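Local coordinates for protein heme oxygenase (PDB 5KZL) that catalyses the oxygen-dependent opening of the heme ring, which in heme oxygenases yields biliverdin, carbon monoxide and free iron, at residues F34-E40 with V146-L151; R46-F51 with I208-L212; A84-D88 with G158-Y162. The protein carries 1 engineered substitution. All coordinates share one frame; numbering follows the deposited sequence. Where two conformers were deposited one is given.

In the fold
The three contacts lie within one all-helical heme oxygenase domain, with centres 14 to 15 Å apart. Contacts 1 and 2 both reach the heme: M35 meets it from residues 34-40 and F209 from residues 208-212. Contact 3 stands further back, with the side chain of F161 about 9 Å from the heme. Helix 41-64 follows helix 29-36 of contact 1, carries 46-51 of contact 2 and precedes helix 82-93 of contact 3. Contacts 2 and 3 meet where F51 CD2 comes 3.7 Å from F161 CZ. Contacts 1 and 3 meet at F34 CZ and Y162 OH, 3.5 Å apart. Contact 3 is nested inside the loop closed by contact 2.

Contact 1: residues F34-E40 with V146-L151; sequences FMKGILE and VAARAL. With HEM (protoporphyrin IX containing Fe), chain B.
F34 has CG trans to the backbone N (chi1 -167°), which swings its ring toward V146. V146 has CG1 in the same trans position (chi1 169°). That methyl meets the ring at F34 CD1, 3.7 Å away, and also presses on F34 O at 3.1 Å, a tight fit. The backbone N of A147 lies at the edge of the ring, 4.0 Å from F34 CE1. The two faces of this ring are flanked within its own segment, by M35 CE on one and L39 CD2 on the other.

L39 points at helix 125-151. Its CD1 lies 3.7 Å from A150 CB and also touches A147. Its CB rests against L151 CD2. The small A147 and A150 let the chain come close. G37 O is 3.3 Å from A150 CB, and A150 CA-H also approaches this oxygen. Water 1 bridges the backbones: it accepts from L39 N at 2.9 Å and donates to A150 O at 2.8 Å.

M35 reaches the heme: its SD lies 3.5 Å from CAC of the heme. The carboxylate of E40 takes the N-H groups of G42 and T43. Helix 29-36 ends in a Schellman motif at G37, which has positive phi, and E40 is the N-cap of helix 41-64. This helix-to-helix link packs on helix 125-151 in the all-helical heme oxygenase fold, beside the heme pocket.

Contact 2: residues R46-F51 with I208-L212; sequences RHLEAF and IFSEL. With HEM (protoporphyrin IX containing Fe), chain B.
H47 meets L212 first through its CB, 3.7 Å from L212 CD1. The other methyl of L212, CD2, reaches the backbone instead, at H47 N. Further out, the imidazole is met at its edge. ND1 lies 3.9 Å from F209 CE1 and is also near L212 CD1. CE1, at the far end of the ring, touches the same F209 carbon at 4.1 Å. The rings of F30 and Y44 also meet the imidazole.

Here helix 41-64 packs on the C-terminal end of helix 188-210 in the all-helical heme oxygenase fold, and the chain ends at L212. F209 belongs to the heme pocket. Its CE2 is 3.3 Å from CBB of a heme vinyl group, which lies at the ring edge.

F51 closes on the same phenyl ring. F51 CZ is 3.7 Å from F209 CE1, and the two ring planes stand at 84°. I208 meets F51 at about a right angle, with CG1 in the crowded position between N and carbonyl carbon (chi1 61°). This sends CD1 to F51 CE1, 3.7 Å away. The same methyl also touches A50 CB, though less closely, at 4.3 Å.

Contact 3: residues A84-D88 with G158-Y162; sequences ALLED and GISFY
This contact joins helix 82-93 to the 3-10 turn 160-162, in the loop between helices 125-151 and 170-183 of the heme oxygenase fold. D88 meets two successive backbone N-H groups of that turn, one with each carboxylate oxygen. S160 N donates to D88 OD1 at 2.8 Å. This bond uses the syn lone pair but is bent, with an angle of 137° at the hydrogen. F161 N donates to D88 OD2, also at 2.8 Å, and is straighter at 159°. It too arrives on the syn side, 27° out of the carboxylate plane. The D88 side chain leaves its helix toward the turn.

Two waters complete the grip. Water 3 donates to D88 OD1 at 2.7 Å and to E87 OE2 at 3.0 Å. Water 5 donates to D88 OD2 at 2.9 Å and to G158 O at 2.6 Å. G158 has positive phi, a backbone shape that favours glycine, and leads the chain past the carboxylate. E87 OE2 also comes up against S160 CB. A third water, water 4, lies between S160 OG and E87 OE1, though its bond to E87 is weak.

A84 CB packs against the hydroxyl of S160, 3.4 Å from OG. The apolar part is L85 on F161: the two run side by side, and L85 CD2 sits over one face of the phenyl ring, 4.0 Å from its centroid, as a CH-pi contact. F51 and L48 of helix 41-64 cover L85, and F51 also meets the F161 ring.

D88 is buried, yet each of its oxygens accepts two hydrogen bonds. Four donors around one carboxylate should favour its ionised form and fix its rotation.

Contact 1: residues F34-E40 with V146-L151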
loop_
_atom_site.group_PDB
_atom_site.type_symbol
_atom_site.label_atom_id
_atom_site.label_comp_id
_atom_site.label_asym_id
_atom_site.label_seq_id
_atom_site.Cartn_x
_atom_site.Cartn_y
_atom_site.Cartn_z
ATOM N N PHE A 34 0.514 -0.876 -17.477
ATOM C CA PHE A 34 1.481 -0.171 -16.636
ATOM C C PHE A 34 2.823 -0.922 -16.714
ATOM O O PHE A 34 3.847 -0.290 -16.943
ATOM C CB PHE A 34 0.948 -0.104 -15.185
ATOM C CG PHE A 34 1.601 0.809 -14.164
ATOM C CD1 PHE A 34 2.738 1.552 -14.482
ATOM C CD2 PHE A 34 1.080 0.924 -12.883
ATOM C CE1 PHE A 34 3.353 2.370 -13.525
ATOM C CE2 PHE A 34 1.696 1.743 -11.929
ATOM C CZ PHE A 34 2.823 2.464 -12.257
ATOM N N MET A 35 2.804 -2.271 -16.640
ATOM C CA MET A 35 4.022 -3.085 -16.732
ATOM C C MET A 35 4.673 -3.044 -18.121
ATOM O O MET A 35 5.892 -3.174 -18.220
ATOM C CB MET A 35 3.778 -4.512 -16.251
ATOM C CG MET A 35 3.541 -4.603 -14.752
ATOM S SD MET A 35 4.822 -3.760 -13.778
ATOM C CE MET A 35 4.055 -2.184 -13.507
ATOM N N LYS A 36 3.874 -2.801 -19.173
ATOM C CA LYS A 36 4.358 -2.670 -20.551
ATOM C C LYS A 36 4.883 -1.245 -20.813
ATOM O O LYS A 36 5.492 -0.993 -21.856
ATOM C CB LYS A 36 3.253 -3.052 -21.557
ATOM C CG LYS A 36 3.039 -4.559 -21.720
ATOM C CD LYS A 36 4.058 -5.175 -22.683
ATOM C CE LYS A 36 3.781 -6.624 -22.999
ATOM N NZ LYS A 36 4.417 -7.028 -24.282
ATOM N N GLY A 37 4.666 -0.344 -19.855
ATOM C CA GLY A 37 5.097 1.049 -19.942
ATOM C C GLY A 37 4.047 1.967 -20.536
ATOM O O GLY A 37 4.380 3.040 -21.049
ATOM N N ILE A 38 2.777 1.539 -20.480
ATOM C CA ILE A 38 1.620 2.280 -20.983
ATOM C C ILE A 38 0.690 2.679 -19.827
ATOM O O ILE A 38 0.168 1.813 -19.110
ATOM C CB ILE A 38 0.843 1.501 -22.088
ATOM C CG1 ILE A 38 1.751 1.176 -23.298
ATOM C CG2 ILE A 38 -0.437 2.240 -22.520
ATOM C CD1 ILE A 38 1.241 0.112 -24.166
ATOM N N LEU A 39 0.470 3.995 -19.686
ATOM C CA LEU A 39 -0.465 4.588 -18.733
ATOM C C LEU A 39 -1.204 5.702 -19.432
ATOM O O LEU A 39 -0.631 6.379 -20.291
ATOM C CB LEU A 39 0.246 5.190 -17.507
ATOM C CG LEU A 39 0.840 4.246 -16.457
ATOM C CD1 LEU A 39 1.708 5.021 -15.497
ATOM C CD2 LEU A 39 -0.250 3.508 -15.679
ATOM N N GLU A 40 -2.460 5.916 -19.039
ATOM C CA GLU A 40 -3.284 7.024 -19.511
ATOM C C GLU A 40 -3.501 7.922 -18.272
ATOM O O GLU A 40 -3.903 7.426 -17.213
ATOM C CB GLU A 40 -4.617 6.515 -20.079
ATOM C CG GLU A 40 -5.425 7.576 -20.815
ATOM C CD GLU A 40 -6.299 8.477 -19.960
ATOM O OE1 GLU A 40 -7.136 7.944 -19.195
ATOM O OE2 GLU A 40 -6.178 9.719 -20.086
ATOM N N VAL A 146 9.020 3.562 -14.408
ATOM C CA VAL A 146 8.008 3.063 -15.349
ATOM C C VAL A 146 6.937 4.169 -15.540
ATOM O O VAL A 146 6.655 4.551 -16.679
ATOM C CB VAL A 146 7.394 1.702 -14.894
ATOM C CG1 VAL A 146 6.168 1.329 -15.717
ATOM C CG2 VAL A 146 8.426 0.581 -14.940
ATOM N N ALA A 147 6.407 4.724 -14.425
ATOM C CA ALA A 147 5.365 5.772 -14.474
ATOM C C ALA A 147 5.830 7.051 -15.183
ATOM O O ALA A 147 5.084 7.608 -15.990
ATOM C CB ALA A 147 4.871 6.096 -13.070
ATOM N N ALA A 148 7.061 7.509 -14.887
ATOM C CA ALA A 148 7.600 8.731 -15.486
ATOM C C ALA A 148 7.759 8.556 -16.996
ATOM O O ALA A 148 7.510 9.486 -17.748
ATOM C CB ALA A 148 8.937 9.077 -14.847
ATOM N N ARG A 149 8.155 7.352 -17.423
ATOM C CA ARG A 149 8.382 7.007 -18.815
ATOM C C ARG A 149 7.013 6.879 -19.525
ATOM O O ARG A 149 6.818 7.456 -20.597
ATOM C CB ARG A 149 9.189 5.702 -18.849
ATOM C CG ARG A 149 9.308 5.080 -20.210
ATOM C CD ARG A 149 10.410 4.041 -20.269
ATOM N NE ARG A 149 10.157 2.851 -19.455
ATOM C CZ ARG A 149 10.903 2.487 -18.419
ATOM N NH1 ARG A 149 10.635 1.365 -17.764
ATOM N NH2 ARG A 149 11.940 3.228 -18.043
ATOM N N ALA A 150 6.053 6.209 -18.874
ATOM C CA ALA A 150 4.710 5.987 -19.403
ATOM C C ALA A 150 3.941 7.274 -19.635
ATOM O O ALA A 150 3.253 7.387 -20.653
ATOM C CB ALA A 150 3.922 5.098 -18.466
ATOM N N LEU A 151 4.040 8.234 -18.696
ATOM C CA LEU A 151 3.314 9.509 -18.771
ATOM C C LEU A 151 4.153 10.690 -19.261
ATOM O O LEU A 151 3.647 11.816 -19.365
ATOM C CB LEU A 151 2.672 9.807 -17.399
ATOM C CG LEU A 151 1.549 8.855 -16.956
ATOM C CD1 LEU A 151 1.236 9.030 -15.500
ATOM C CD2 LEU A 151 0.303 9.012 -17.818
HETATM C CHA HEM B . 7.667 -7.195 -3.640
HETATM C CHB HEM B . 3.116 -6.103 -2.870
HETATM C CHC HEM B . 2.660 -5.166 -7.535
HETATM C CHD HEM B . 7.302 -5.385 -8.028
HETATM C C1A HEM B . 6.475 -6.968 -3.041
HETATM C C2A HEM B . 6.210 -7.266 -1.664
HETATM C C3A HEM B . 4.925 -6.983 -1.466
HETATM C C4A HEM B . 4.402 -6.498 -2.664
HETATM C CMA HEM B . 4.170 -7.090 -0.199
HETATM C CAA HEM B . 7.176 -7.790 -0.631
HETATM C CBA HEM B . 7.409 -9.314 -0.739
HETATM C CGA HEM B . 8.229 -9.781 0.390
HETATM O O1A HEM B . 7.794 -10.572 1.169
HETATM O O2A HEM B . 9.356 -9.327 0.507
HETATM C C1B HEM B . 2.564 -5.765 -4.093
HETATM C C2B HEM B . 1.147 -5.507 -4.298
HETATM C C3B HEM B . 1.044 -5.250 -5.617
HETATM C C4B HEM B . 2.391 -5.364 -6.198
HETATM C CMB HEM B . 0.050 -5.479 -3.289
HETATM C CAB HEM B . -0.084 -4.938 -6.399
HETATM C CBB HEM B . -1.168 -5.152 -5.850
HETATM C C1C HEM B . 3.875 -4.982 -8.091
HETATM C C2C HEM B . 4.150 -4.362 -9.342
HETATM C C3C HEM B . 5.488 -4.424 -9.462
HETATM C C4C HEM B . 6.021 -5.045 -8.276
HETATM C CMC HEM B . 3.136 -3.758 -10.313
HETATM C CAC HEM B . 6.222 -3.925 -10.601
HETATM C CBC HEM B . 7.459 -3.653 -10.504
HETATM C C1D HEM B . 7.771 -6.005 -6.888
HETATM C C2D HEM B . 9.190 -6.409 -6.714
HETATM C C3D HEM B . 9.286 -6.873 -5.494
HETATM C C4D HEM B . 7.937 -6.786 -4.918
HETATM C CMD HEM B . 10.291 -6.241 -7.701
HETATM C CAD HEM B . 10.532 -7.439 -4.869
HETATM C CBD HEM B . 11.522 -6.414 -4.460
HETATM C CGD HEM B . 12.741 -6.995 -3.820
HETATM O O1D HEM B . 12.752 -8.093 -3.410
HETATM O O2D HEM B . 13.698 -6.289 -3.722
HETATM N NA HEM B . 5.329 -6.541 -3.583
HETATM N NB HEM B . 3.145 -5.694 -5.241
HETATM N NC HEM B . 5.000 -5.366 -7.531
HETATM N ND HEM B . 7.096 -6.250 -5.786
HETATM FE FE HEM B . 5.186 -5.991 -5.541
HETATM O O HOH W 1 1.718 5.417 -21.912
HETATM O O HOH W 2 5.577 -3.796 -5.070
#

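Contact 2: residues R46-F51 with I208-L212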
loop_
_atom_site.group_PDB
_atom_site.type_symbol
_atom_site.label_atom_id
_atom_site.label_comp_id
_atom_site.label_asym_id
_atom_site.label_seq_id
_atom_site.Cartn_x
_atom_site.Cartn_y
_atom_site.Cartn_z
ATOM N N ARG A 46 -7.175 8.403 -11.266
ATOM C CA ARG A 46 -8.243 7.699 -10.545
ATOM C C ARG A 46 -7.630 6.602 -9.670
ATOM O O ARG A 46 -8.086 6.387 -8.541
ATOM C CB ARG A 46 -9.304 7.132 -11.518
ATOM C CG ARG A 46 -10.038 8.228 -12.302
ATOM C CD ARG A 46 -11.217 7.708 -13.116
ATOM N NE ARG A 46 -10.811 7.030 -14.347
ATOM C CZ ARG A 46 -10.564 7.650 -15.498
ATOM N NH1 ARG A 46 -10.647 8.971 -15.579
ATOM N NH2 ARG A 46 -10.217 6.953 -16.570
ATOM N N HIS A 47 -6.559 5.958 -10.165
ATOM C CA HIS A 47 -5.815 4.937 -9.446
ATOM C C HIS A 47 -5.202 5.584 -8.168
ATOM O O HIS A 47 -5.347 5.016 -7.080
ATOM C CB HIS A 47 -4.780 4.342 -10.416
ATOM C CG HIS A 47 -3.498 3.886 -9.808
ATOM N ND1 HIS A 47 -3.351 2.596 -9.338
ATOM C CD2 HIS A 47 -2.311 4.530 -9.706
ATOM C CE1 HIS A 47 -2.087 2.502 -8.942
ATOM N NE2 HIS A 47 -1.437 3.651 -9.109
ATOM N N LEU A 48 -4.608 6.806 -8.282
ATOM C CA LEU A 48 -4.087 7.536 -7.108
ATOM C C LEU A 48 -5.203 7.937 -6.143
ATOM O O LEU A 48 -4.959 7.962 -4.943
ATOM C CB LEU A 48 -3.258 8.804 -7.479
ATOM C CG LEU A 48 -2.017 8.613 -8.360
ATOM C CD1 LEU A 48 -1.488 9.950 -8.857
ATOM C CD2 LEU A 48 -0.923 7.812 -7.659
ATOM N N GLU A 49 -6.410 8.242 -6.650
ATOM C CA GLU A 49 -7.528 8.621 -5.774
ATOM C C GLU A 49 -7.899 7.484 -4.873
ATOM O O GLU A 49 -8.101 7.713 -3.690
ATOM C CB GLU A 49 -8.753 9.008 -6.580
ATOM C CG GLU A 49 -8.562 10.308 -7.319
ATOM C CD GLU A 49 -9.742 10.656 -8.191
ATOM O OE1 GLU A 49 -10.626 9.797 -8.390
ATOM O OE2 GLU A 49 -9.791 11.808 -8.661
ATOM N N ALA A 50 -8.010 6.259 -5.436
ATOM C CA ALA A 50 -8.340 5.059 -4.668
ATOM C C ALA A 50 -7.279 4.836 -3.578
ATOM O O ALA A 50 -7.649 4.586 -2.438
ATOM C CB ALA A 50 -8.431 3.842 -5.581
ATOM N N PHE A 51 -5.973 4.989 -3.917
ATOM C CA PHE A 51 -4.885 4.850 -2.943
ATOM C C PHE A 51 -4.948 5.952 -1.894
ATOM O O PHE A 51 -4.712 5.674 -0.722
ATOM C CB PHE A 51 -3.517 4.823 -3.635
ATOM C CG PHE A 51 -3.119 3.484 -4.220
ATOM C CD1 PHE A 51 -3.591 2.292 -3.670
ATOM C CD2 PHE A 51 -2.208 3.408 -5.270
ATOM C CE1 PHE A 51 -3.199 1.056 -4.196
ATOM C CE2 PHE A 51 -1.781 2.174 -5.757
ATOM C CZ PHE A 51 -2.306 1.007 -5.243
ATOM N N ILE A 208 -9.816 -2.759 -6.452
ATOM C CA ILE A 208 -9.676 -1.361 -6.882
ATOM C C ILE A 208 -9.056 -1.293 -8.292
ATOM O O ILE A 208 -9.492 -0.474 -9.093
ATOM C CB ILE A 208 -8.972 -0.421 -5.848
ATOM C CG1 ILE A 208 -7.543 -0.859 -5.534
ATOM C CG2 ILE A 208 -9.811 -0.262 -4.570
ATOM C CD1 ILE A 208 -6.755 0.044 -4.542
ATOM N N PHE A 209 -8.111 -2.203 -8.627
ATOM C CA PHE A 209 -7.497 -2.238 -9.959
ATOM C C PHE A 209 -8.502 -2.631 -11.045
ATOM O O PHE A 209 -8.412 -2.120 -12.181
ATOM C CB PHE A 209 -6.232 -3.119 -10.008
ATOM C CG PHE A 209 -5.071 -2.720 -9.112
ATOM C CD1 PHE A 209 -4.890 -1.396 -8.716
ATOM C CD2 PHE A 209 -4.149 -3.664 -8.684
ATOM C CE1 PHE A 209 -3.823 -1.035 -7.883
ATOM C CE2 PHE A 209 -3.072 -3.298 -7.870
ATOM C CZ PHE A 209 -2.919 -1.990 -7.471
ATOM N N SER A 210 -9.471 -3.515 -10.671
ATOM C CA SER A 210 -10.551 -4.023 -11.534
ATOM C C SER A 210 -11.437 -2.900 -12.057
ATOM O O SER A 210 -12.075 -3.053 -13.092
ATOM C CB SER A 210 -11.414 -5.031 -10.773
ATOM O OG SER A 210 -12.505 -4.413 -10.107
ATOM N N GLU A 211 -11.513 -1.789 -11.317
ATOM C CA GLU A 211 -12.363 -0.656 -11.685
ATOM C C GLU A 211 -11.803 0.246 -12.764
ATOM O O GLU A 211 -12.562 1.000 -13.375
ATOM C CB GLU A 211 -12.637 0.195 -10.458
ATOM C CG GLU A 211 -13.599 -0.432 -9.484
ATOM C CD GLU A 211 -13.795 0.395 -8.235
ATOM O OE1 GLU A 211 -12.813 1.036 -7.794
ATOM O OE2 GLU A 211 -14.897 0.326 -7.644
ATOM N N LEU A 212 -10.475 0.224 -12.944
ATOM C CA LEU A 212 -9.726 1.127 -13.819
ATOM C C LEU A 212 -9.813 0.796 -15.307
ATOM O O LEU A 212 -10.287 -0.296 -15.640
ATOM C CB LEU A 212 -8.265 1.220 -13.357
ATOM C CG LEU A 212 -8.103 1.728 -11.915
ATOM C CD1 LEU A 212 -6.738 1.364 -11.341
ATOM C CD2 LEU A 212 -8.351 3.230 -11.830
ATOM O OXT LEU A 212 -9.541 1.698 -16.131
HETATM C CHA HEM B . 7.667 -7.195 -3.640
HETATM C CHB HEM B . 3.116 -6.103 -2.870
HETATM C CHC HEM B . 2.660 -5.166 -7.535
HETATM C CHD HEM B . 7.302 -5.385 -8.028
HETATM C C1A HEM B . 6.475 -6.968 -3.041
HETATM C C2A HEM B . 6.210 -7.266 -1.664
HETATM C C3A HEM B . 4.925 -6.983 -1.466
HETATM C C4A HEM B . 4.402 -6.498 -2.664
HETATM C CMA HEM B . 4.170 -7.090 -0.199
HETATM C CAA HEM B . 7.176 -7.790 -0.631
HETATM C CBA HEM B . 7.409 -9.314 -0.739
HETATM C CGA HEM B . 8.229 -9.781 0.390
HETATM O O1A HEM B . 7.794 -10.572 1.169
HETATM O O2A HEM B . 9.356 -9.327 0.507
HETATM C C1B HEM B . 2.564 -5.765 -4.093
HETATM C C2B HEM B . 1.147 -5.507 -4.298
HETATM C C3B HEM B . 1.044 -5.250 -5.617
HETATM C C4B HEM B . 2.391 -5.364 -6.198
HETATM C CMB HEM B . 0.050 -5.479 -3.289
HETATM C CAB HEM B . -0.084 -4.938 -6.399
HETATM C CBB HEM B . -1.168 -5.152 -5.850
HETATM C C1C HEM B . 3.875 -4.982 -8.091
HETATM C C2C HEM B . 4.150 -4.362 -9.342
HETATM C C3C HEM B . 5.488 -4.424 -9.462
HETATM C C4C HEM B . 6.021 -5.045 -8.276
HETATM C CMC HEM B . 3.136 -3.758 -10.313
HETATM C CAC HEM B . 6.222 -3.925 -10.601
HETATM C CBC HEM B . 7.459 -3.653 -10.504
HETATM C C1D HEM B . 7.771 -6.005 -6.888
HETATM C C2D HEM B . 9.190 -6.409 -6.714
HETATM C C3D HEM B . 9.286 -6.873 -5.494
HETATM C C4D HEM B . 7.937 -6.786 -4.918
HETATM C CMD HEM B . 10.291 -6.241 -7.701
HETATM C CAD HEM B . 10.532 -7.439 -4.869
HETATM C CBD HEM B . 11.522 -6.414 -4.460
HETATM C CGD HEM B . 12.741 -6.995 -3.820
HETATM O O1D HEM B . 12.752 -8.093 -3.410
HETATM O O2D HEM B . 13.698 -6.289 -3.722
HETATM N NA HEM B . 5.329 -6.541 -3.583
HETATM N NB HEM B . 3.145 -5.694 -5.241
HETATM N NC HEM B . 5.000 -5.366 -7.531
HETATM N ND HEM B . 7.096 -6.250 -5.786
HETATM FE FE HEM B . 5.186 -5.991 -5.541
HETATM O O HOH W 2 5.577 -3.796 -5.070
#

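Contact 3: residues A84-D88 with G158-Y162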
loop_
_atom_site.group_PDB
_atom_site.type_symbol
_atom_site.label_atom_id
_atom_site.label_comp_id
_atom_site.label_asym_id
_atom_site.label_seq_id
_atom_site.Cartn_x
_atom_site.Cartn_y
_atom_site.Cartn_z
ATOM N N ALA A 84 2.130 12.086 0.246
ATOM C CA ALA A 84 2.782 11.862 -1.056
ATOM C C ALA A 84 1.689 11.759 -2.129
ATOM O O ALA A 84 1.809 12.396 -3.180
ATOM C CB ALA A 84 3.608 10.585 -1.025
ATOM N N LEU A 85 0.596 11.014 -1.828
ATOM C CA LEU A 85 -0.560 10.851 -2.718
ATOM C C LEU A 85 -1.250 12.178 -3.022
ATOM O O LEU A 85 -1.508 12.468 -4.196
ATOM C CB LEU A 85 -1.536 9.793 -2.175
ATOM C CG LEU A 85 -0.996 8.367 -2.376
ATOM C CD1 LEU A 85 -1.645 7.388 -1.463
ATOM C CD2 LEU A 85 -1.124 7.919 -3.836
ATOM N N LEU A 86 -1.479 13.007 -1.985
ATOM C CA LEU A 86 -2.070 14.352 -2.138
ATOM C C LEU A 86 -1.256 15.204 -3.095
ATOM O O LEU A 86 -1.825 15.894 -3.952
ATOM C CB LEU A 86 -2.125 15.072 -0.776
ATOM C CG LEU A 86 -3.331 14.765 0.062
ATOM C CD1 LEU A 86 -3.174 15.391 1.434
ATOM C CD2 LEU A 86 -4.673 15.183 -0.665
ATOM N N GLU A 87 0.080 15.156 -2.950
ATOM C CA GLU A 87 0.995 15.904 -3.798
ATOM C C GLU A 87 0.913 15.448 -5.259
ATOM O O GLU A 87 0.769 16.283 -6.146
ATOM C CB GLU A 87 2.422 15.809 -3.267
ATOM C CG GLU A 87 3.328 16.820 -3.926
ATOM C CD GLU A 87 4.759 16.711 -3.471
ATOM O OE1 GLU A 87 5.089 17.242 -2.387
ATOM O OE2 GLU A 87 5.554 16.092 -4.207
ATOM N N ASP A 88 0.919 14.128 -5.508
ATOM C CA ASP A 88 0.781 13.610 -6.877
ATOM C C ASP A 88 -0.589 13.975 -7.436
ATOM O O ASP A 88 -0.669 14.376 -8.588
ATOM C CB ASP A 88 1.004 12.082 -6.935
ATOM C CG ASP A 88 2.434 11.682 -6.628
ATOM O OD1 ASP A 88 3.325 12.568 -6.659
ATOM O OD2 ASP A 88 2.667 10.493 -6.369
ATOM N N GLY A 158 5.069 14.291 -10.037
ATOM C CA GLY A 158 4.018 13.279 -10.080
ATOM C C GLY A 158 4.399 11.874 -9.675
ATOM O O GLY A 158 3.690 10.940 -10.032
ATOM N N ILE A 159 5.499 11.707 -8.923
ATOM C CA ILE A 159 5.973 10.384 -8.481
ATOM C C ILE A 159 6.282 10.367 -6.986
ATOM O O ILE A 159 6.980 9.451 -6.555
ATOM C CB ILE A 159 7.228 9.932 -9.298
ATOM C CG1 ILE A 159 8.371 11.007 -9.208
ATOM C CG2 ILE A 159 6.859 9.556 -10.735
ATOM C CD1 ILE A 159 9.762 10.511 -9.487
ATOM N N SER A 160 5.778 11.361 -6.183
ATOM C CA SER A 160 6.041 11.382 -4.737
ATOM C C SER A 160 5.605 10.077 -4.068
ATOM O O SER A 160 6.277 9.611 -3.147
ATOM C CB SER A 160 5.404 12.599 -4.064
ATOM O OG SER A 160 5.739 12.631 -2.685
ATOM N N PHE A 161 4.526 9.438 -4.574
ATOM C CA PHE A 161 4.047 8.175 -4.002
ATOM C C PHE A 161 5.119 7.088 -3.912
ATOM O O PHE A 161 5.075 6.268 -3.006
ATOM C CB PHE A 161 2.815 7.687 -4.765
ATOM C CG PHE A 161 2.254 6.350 -4.343
ATOM C CD1 PHE A 161 1.848 6.130 -3.028
ATOM C CD2 PHE A 161 2.066 5.333 -5.277
ATOM C CE1 PHE A 161 1.285 4.902 -2.647
ATOM C CE2 PHE A 161 1.488 4.107 -4.900
ATOM C CZ PHE A 161 1.092 3.908 -3.589
ATOM N N TYR A 162 6.069 7.079 -4.842
ATOM C CA TYR A 162 7.114 6.048 -4.885
ATOM C C TYR A 162 8.382 6.400 -4.130
ATOM O O TYR A 162 9.307 5.579 -4.100
ATOM C CB TYR A 162 7.470 5.742 -6.341
ATOM C CG TYR A 162 6.258 5.425 -7.180
ATOM C CD1 TYR A 162 5.575 4.224 -7.025
ATOM C CD2 TYR A 162 5.784 6.331 -8.122
ATOM C CE1 TYR A 162 4.429 3.944 -7.765
ATOM C CE2 TYR A 162 4.639 6.060 -8.872
ATOM C CZ TYR A 162 3.979 4.855 -8.705
ATOM O OH TYR A 162 2.851 4.581 -9.430
HETATM O O HOH W 3 4.365 15.030 -6.753
HETATM O O HOH W 4 5.387 14.769 -1.176
HETATM O O HOH W 5 2.271 9.087 -8.856
#